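Side-chain contacts in putative glutathione S-transferase (Corynebacterium glutamicum, PDB 3M1G), which probably acts as a glutathione transferase of the omega-like, ECM4-related type, with a thioredoxin-like N-terminal domain and a helical C-terminal domain: residues T158-F161 and N162-K166; K190-T194 and E195-G199. One frame throughout, in Å; residues are numbered along the deposited sequence.

Interaction 1. Residues T158-F161 and N162-K166; sequences TIDF and NLEWK
F161 and W165, one helical turn apart, meet in a T-shaped stack. The edge of the F161 ring is directed at the face of the five-membered ring of W165. The centroids are 5.5 Å apart and the planes stand at 84°. Between the rings the nearest atoms are F161 CD1 and W165 CD1, 3.9 Å apart. Both residues are buried. F161 also packs on T79 of helix 71-83, and a second edge-to-face pair joins W165 to F168.

The backbone beneath the pair is tightly bonded. D160 O accepts from E164 N at 2.7 Å. W165 N also donates to D160 O, at 3.3 Å. The second is an i to i+5 bond, so one carbonyl serves two donors. W165 CD1 lies 3.4 Å from D160 O, which sits at the edge of the indole. N162 folds back along the helix with CG beside its own backbone N (chi1 -77°). This brings ND2 to T158 O at 2.9 Å, a weak, bent bond that adds to the one from N162 N.

The solvent side is looser. I159 and L163, both partly exposed, run side by side and only just touch, CG2 of I159 to CD1 of L163 at 4.2 Å.

D160 and E164 form a polar pair, D160 buried and E164 partly exposed. They point the same way, with carboxylate planes 84° apart. D160 OD1 and E164 OE2 do not bond directly. A water donates to both, at 2.7 Å from D160 OD1. D160 OD2 forms a salt bridge with R34, and E164 OE1 accepts from A37 N. Two acids this close would tend to repel. The bridging water and the positive charge of R34 probably offset this, consistent with both staying ionised.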
loop_
_atom_site.group_PDB
_atom_site.type_symbol
_atom_site.label_atom_id
_atom_site.label_comp_id
_atom_site.label_asym_id
_atom_site.label_seq_id
_atom_site.Cartn_x
_atom_site.Cartn_y
_atom_site.Cartn_z
ATOM N N THR A 158 6.685 19.117 -24.746
ATOM C CA THR A 158 7.492 17.954 -25.092
ATOM C C THR A 158 7.393 17.642 -26.588
ATOM O O THR A 158 8.394 17.274 -27.208
ATOM C CB THR A 158 7.135 16.693 -24.225
ATOM O OG1 THR A 158 5.715 16.478 -24.266
ATOM C CG2 THR A 158 7.581 16.897 -22.735
ATOM N N ILE A 159 6.227 17.843 -27.190
ATOM C CA ILE A 159 6.118 17.644 -28.628
ATOM C C ILE A 159 7.049 18.627 -29.324
ATOM O O ILE A 159 7.826 18.265 -30.206
ATOM C CB ILE A 159 4.658 17.799 -29.137
ATOM C CG1 ILE A 159 3.762 16.712 -28.581
ATOM C CG2 ILE A 159 4.585 17.740 -30.636
ATOM C CD1 ILE A 159 4.327 15.286 -28.770
ATOM N N ASP A 160 7.017 19.876 -28.896
ATOM C CA ASP A 160 7.875 20.894 -29.524
ATOM C C ASP A 160 9.367 20.670 -29.248
ATOM O O ASP A 160 10.195 20.892 -30.141
ATOM C CB ASP A 160 7.414 22.296 -29.151
ATOM C CG ASP A 160 6.056 22.662 -29.804
ATOM O OD1 ASP A 160 5.567 21.912 -30.713
ATOM O OD2 ASP A 160 5.499 23.735 -29.457
ATOM N N PHE A 161 9.725 20.201 -28.051
ATOM C CA PHE A 161 11.145 19.810 -27.813
ATOM C C PHE A 161 11.613 18.804 -28.892
ATOM O O PHE A 161 12.735 18.900 -29.389
ATOM C CB PHE A 161 11.392 19.180 -26.430
ATOM C CG PHE A 161 11.469 20.130 -25.272
ATOM C CD1 PHE A 161 11.500 21.528 -25.420
ATOM C CD2 PHE A 161 11.493 19.604 -23.983
ATOM C CE1 PHE A 161 11.586 22.346 -24.331
ATOM C CE2 PHE A 161 11.608 20.406 -22.896
ATOM C CZ PHE A 161 11.660 21.796 -23.046
ATOM N N ASN A 162 10.777 17.815 -29.201
ATOM C CA ASN A 162 11.066 16.819 -30.220
ATOM C C ASN A 162 11.102 17.346 -31.646
ATOM O O ASN A 162 11.998 16.991 -32.393
ATOM C CB ASN A 162 10.052 15.666 -30.154
ATOM C CG ASN A 162 10.353 14.710 -28.995
ATOM O OD1 ASN A 162 11.388 14.023 -29.022
ATOM N ND2 ASN A 162 9.503 14.710 -27.955
ATOM N N LEU A 163 10.129 18.169 -32.042
ATOM C CA LEU A 163 9.984 18.522 -33.459
ATOM C C LEU A 163 10.545 19.902 -33.775
ATOM O O LEU A 163 11.094 20.090 -34.828
ATOM C CB LEU A 163 8.514 18.463 -33.887
ATOM C CG LEU A 163 7.774 17.134 -33.673
ATOM C CD1 LEU A 163 6.382 17.199 -34.372
ATOM C CD2 LEU A 163 8.626 15.950 -34.143
ATOM N N GLU A 164 10.414 20.872 -32.880
ATOM C CA GLU A 164 10.820 22.259 -33.219
ATOM C C GLU A 164 12.292 22.507 -32.910
ATOM O O GLU A 164 12.939 23.335 -33.567
ATOM C CB GLU A 164 9.987 23.263 -32.441
ATOM C CG GLU A 164 8.478 23.212 -32.752
ATOM C CD GLU A 164 8.160 23.346 -34.229
ATOM O OE1 GLU A 164 8.812 24.156 -34.967
ATOM O OE2 GLU A 164 7.229 22.633 -34.649
ATOM N N TRP A 165 12.821 21.780 -31.926
ATOM C CA TRP A 165 14.191 22.005 -31.423
ATOM C C TRP A 165 15.199 21.052 -32.020
ATOM O O TRP A 165 16.326 20.985 -31.561
ATOM C CB TRP A 165 14.213 21.891 -29.878
ATOM C CG TRP A 165 13.596 23.038 -29.146
ATOM C CD1 TRP A 165 12.269 23.215 -28.822
ATOM C CD2 TRP A 165 14.283 24.182 -28.619
ATOM N NE1 TRP A 165 12.106 24.395 -28.143
ATOM C CE2 TRP A 165 13.327 25.002 -27.999
ATOM C CE3 TRP A 165 15.625 24.589 -28.614
ATOM C CZ2 TRP A 165 13.663 26.210 -27.392
ATOM C CZ3 TRP A 165 15.961 25.777 -28.013
ATOM C CH2 TRP A 165 14.985 26.584 -27.413
ATOM N N LYS A 166 14.824 20.340 -33.080
ATOM C CA LYS A 166 15.653 19.325 -33.706
ATOM C C LYS A 166 17.090 19.718 -33.998
ATOM O O LYS A 166 18.019 18.901 -33.837
ATOM C CB LYS A 166 15.042 18.935 -35.070
ATOM C CG LYS A 166 14.465 17.572 -35.176
ATOM C CD LYS A 166 13.615 17.399 -36.503
ATOM C CE LYS A 166 12.543 16.270 -36.349
ATOM N NZ LYS A 166 11.435 16.382 -37.367
HETATM O O HOH W 1 5.912 20.702 -33.081
#

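Interaction 2. Residues K190-T194 and E195-G199; sequences KRIFT and EVNNG
The F193 ring has the amides of N197 and N198 as its flat neighbours. N197 OD1 lies near the ring plane, at the edge, 4.1 Å from F193 CD1. The N198 amide approaches obliquely at the far end of the ring, its plane turned 51° from the ring plane. Its ND2 comes to 3.2 Å from F193 CZ. F193 CG is anti to the backbone N (chi1 173°), which lays the ring alongside N198.

The backbone changes pitch here, with a wider pi-type turn at 195-197. I192 O accepts from V196 N and, at 2.8 Å, from N197 N. The two donors arrive from opposite faces of the carbonyl plane. A second i to i+5 bond follows, N198 N to F193 O at 2.9 Å. N197 OD1 reaches 3.3 Å from F193 CA. N197 ND2 bonds to T251 OG1 and to R247 O, both of helix 243-253.

On another side of the helix T194 OG1 donates to the neighbouring E195 OE2 at 2.6 Å. It meets the anti lone pair of that oxygen. The E195 chain bends back at chi2 (-53°) to allow this. E195 OE1 is in a salt bridge with R218.

The E195 carboxylate is thus held at both oxygens. A hydroxyl donor and an arginine would be expected to stabilise its negative charge.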
loop_
_atom_site.group_PDB
_atom_site.type_symbol
_atom_site.label_atom_id
_atom_site.label_comp_id
_atom_site.label_asym_id
_atom_site.label_seq_id
_atom_site.Cartn_x
_atom_site.Cartn_y
_atom_site.Cartn_z
ATOM N N LYS A 190 -4.247 9.850 -24.941
ATOM C CA LYS A 190 -5.437 10.458 -24.356
ATOM C C LYS A 190 -6.040 9.522 -23.289
ATOM O O LYS A 190 -6.353 9.971 -22.192
ATOM C CB LYS A 190 -6.496 10.840 -25.410
ATOM C CG LYS A 190 -7.849 11.294 -24.798
ATOM C CD LYS A 190 -8.623 12.272 -25.701
ATOM C CE LYS A 190 -10.136 12.377 -25.396
ATOM N NZ LYS A 190 -10.543 12.150 -23.978
ATOM N N ARG A 191 -6.185 8.233 -23.596
ATOM C CA ARG A 191 -6.703 7.282 -22.640
ATOM C C ARG A 191 -5.811 7.251 -21.388
ATOM O O ARG A 191 -6.307 7.300 -20.278
ATOM C CB ARG A 191 -6.824 5.896 -23.249
ATOM C CG ARG A 191 -7.610 4.897 -22.358
ATOM C CD ARG A 191 -7.922 3.614 -23.089
ATOM N NE ARG A 191 -8.638 2.670 -22.225
ATOM C CZ ARG A 191 -8.849 1.390 -22.521
ATOM N NH1 ARG A 191 -8.438 0.897 -23.661
ATOM N NH2 ARG A 191 -9.510 0.609 -21.678
ATOM N N ILE A 192 -4.491 7.234 -21.561
ATOM C CA ILE A 192 -3.601 7.255 -20.404
ATOM C C ILE A 192 -3.778 8.544 -19.594
ATOM O O ILE A 192 -3.848 8.536 -18.350
ATOM C CB ILE A 192 -2.157 7.057 -20.829
ATOM C CG1 ILE A 192 -1.959 5.618 -21.315
ATOM C CG2 ILE A 192 -1.171 7.412 -19.694
ATOM C CD1 ILE A 192 -0.558 5.379 -21.998
ATOM N N PHE A 193 -3.928 9.663 -20.281
ATOM C CA PHE A 193 -4.090 10.924 -19.584
ATOM C C PHE A 193 -5.368 10.985 -18.704
ATOM O O PHE A 193 -5.288 11.343 -17.551
ATOM C CB PHE A 193 -4.143 12.073 -20.578
ATOM C CG PHE A 193 -4.461 13.364 -19.957
ATOM C CD1 PHE A 193 -3.550 13.962 -19.097
ATOM C CD2 PHE A 193 -5.662 13.998 -20.214
ATOM C CE1 PHE A 193 -3.842 15.191 -18.512
ATOM C CE2 PHE A 193 -5.969 15.241 -19.628
ATOM C CZ PHE A 193 -5.073 15.824 -18.768
ATOM N N THR A 194 -6.528 10.697 -19.262
ATOM C CA THR A 194 -7.753 10.843 -18.501
ATOM C C THR A 194 -7.925 9.730 -17.445
ATOM O O THR A 194 -8.428 9.977 -16.357
ATOM C CB THR A 194 -9.018 10.936 -19.410
ATOM O OG1 THR A 194 -9.192 9.720 -20.147
ATOM C CG2 THR A 194 -8.934 12.150 -20.397
ATOM N N GLU A 195 -7.505 8.508 -17.742
ATOM C CA GLU A 195 -7.814 7.381 -16.838
ATOM C C GLU A 195 -6.684 7.025 -15.868
ATOM O O GLU A 195 -6.943 6.395 -14.843
ATOM C CB GLU A 195 -8.150 6.158 -17.661
ATOM C CG GLU A 195 -9.167 6.381 -18.744
ATOM C CD GLU A 195 -10.454 7.025 -18.241
ATOM O OE1 GLU A 195 -11.196 6.345 -17.466
ATOM O OE2 GLU A 195 -10.728 8.190 -18.653
ATOM N N VAL A 196 -5.443 7.420 -16.182
ATOM C CA VAL A 196 -4.257 7.064 -15.389
ATOM C C VAL A 196 -3.531 8.292 -14.847
ATOM O O VAL A 196 -3.458 8.443 -13.604
ATOM C CB VAL A 196 -3.314 6.167 -16.187
ATOM C CG1 VAL A 196 -2.068 5.779 -15.366
ATOM C CG2 VAL A 196 -4.110 4.880 -16.667
ATOM N N ASN A 197 -3.000 9.175 -15.728
ATOM C CA ASN A 197 -2.273 10.348 -15.271
ATOM C C ASN A 197 -3.124 11.213 -14.355
ATOM O O ASN A 197 -2.671 11.593 -13.278
ATOM C CB ASN A 197 -1.763 11.285 -16.423
ATOM C CG ASN A 197 -0.825 10.610 -17.417
ATOM O OD1 ASN A 197 -0.901 10.933 -18.597
ATOM N ND2 ASN A 197 0.078 9.693 -16.966
ATOM N N ASN A 198 -4.322 11.580 -14.808
ATOM C CA ASN A 198 -5.273 12.264 -13.980
ATOM C C ASN A 198 -6.050 11.344 -13.074
ATOM O O ASN A 198 -6.601 11.791 -12.084
ATOM C CB ASN A 198 -6.340 12.946 -14.835
ATOM C CG ASN A 198 -6.011 14.350 -15.131
ATOM O OD1 ASN A 198 -5.226 14.981 -14.417
ATOM N ND2 ASN A 198 -6.634 14.888 -16.176
ATOM N N GLY A 199 -6.184 10.093 -13.495
ATOM C CA GLY A 199 -6.954 9.065 -12.779
ATOM C C GLY A 199 -6.552 8.900 -11.324
ATOM O O GLY A 199 -7.418 8.724 -10.463
#

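In the fold
After strand 149-151 the chain enters helix 154-163, the helix that in GSTs closes the thioredoxin-like domain. Interaction 1 lies in its C-terminal part. It packs on helix 71-83 and strand 34-36, and on helix 243-253 across the interface with the helical domain. The chain then leaves the thioredoxin-like domain and reaches helix 182-197, whose C-terminal part carries interaction 2. That part packs on helices 71-83, 209-229 and 243-253. Neither contact closes a loop, since each joins adjoining segments. They are in series and neither nest nor cross. The centres of interaction 1 and interaction 2 are about 23 Å apart. Helices 71-83 and 243-253 touch both. N198 lies near Y201, the predicted proton donor/acceptor.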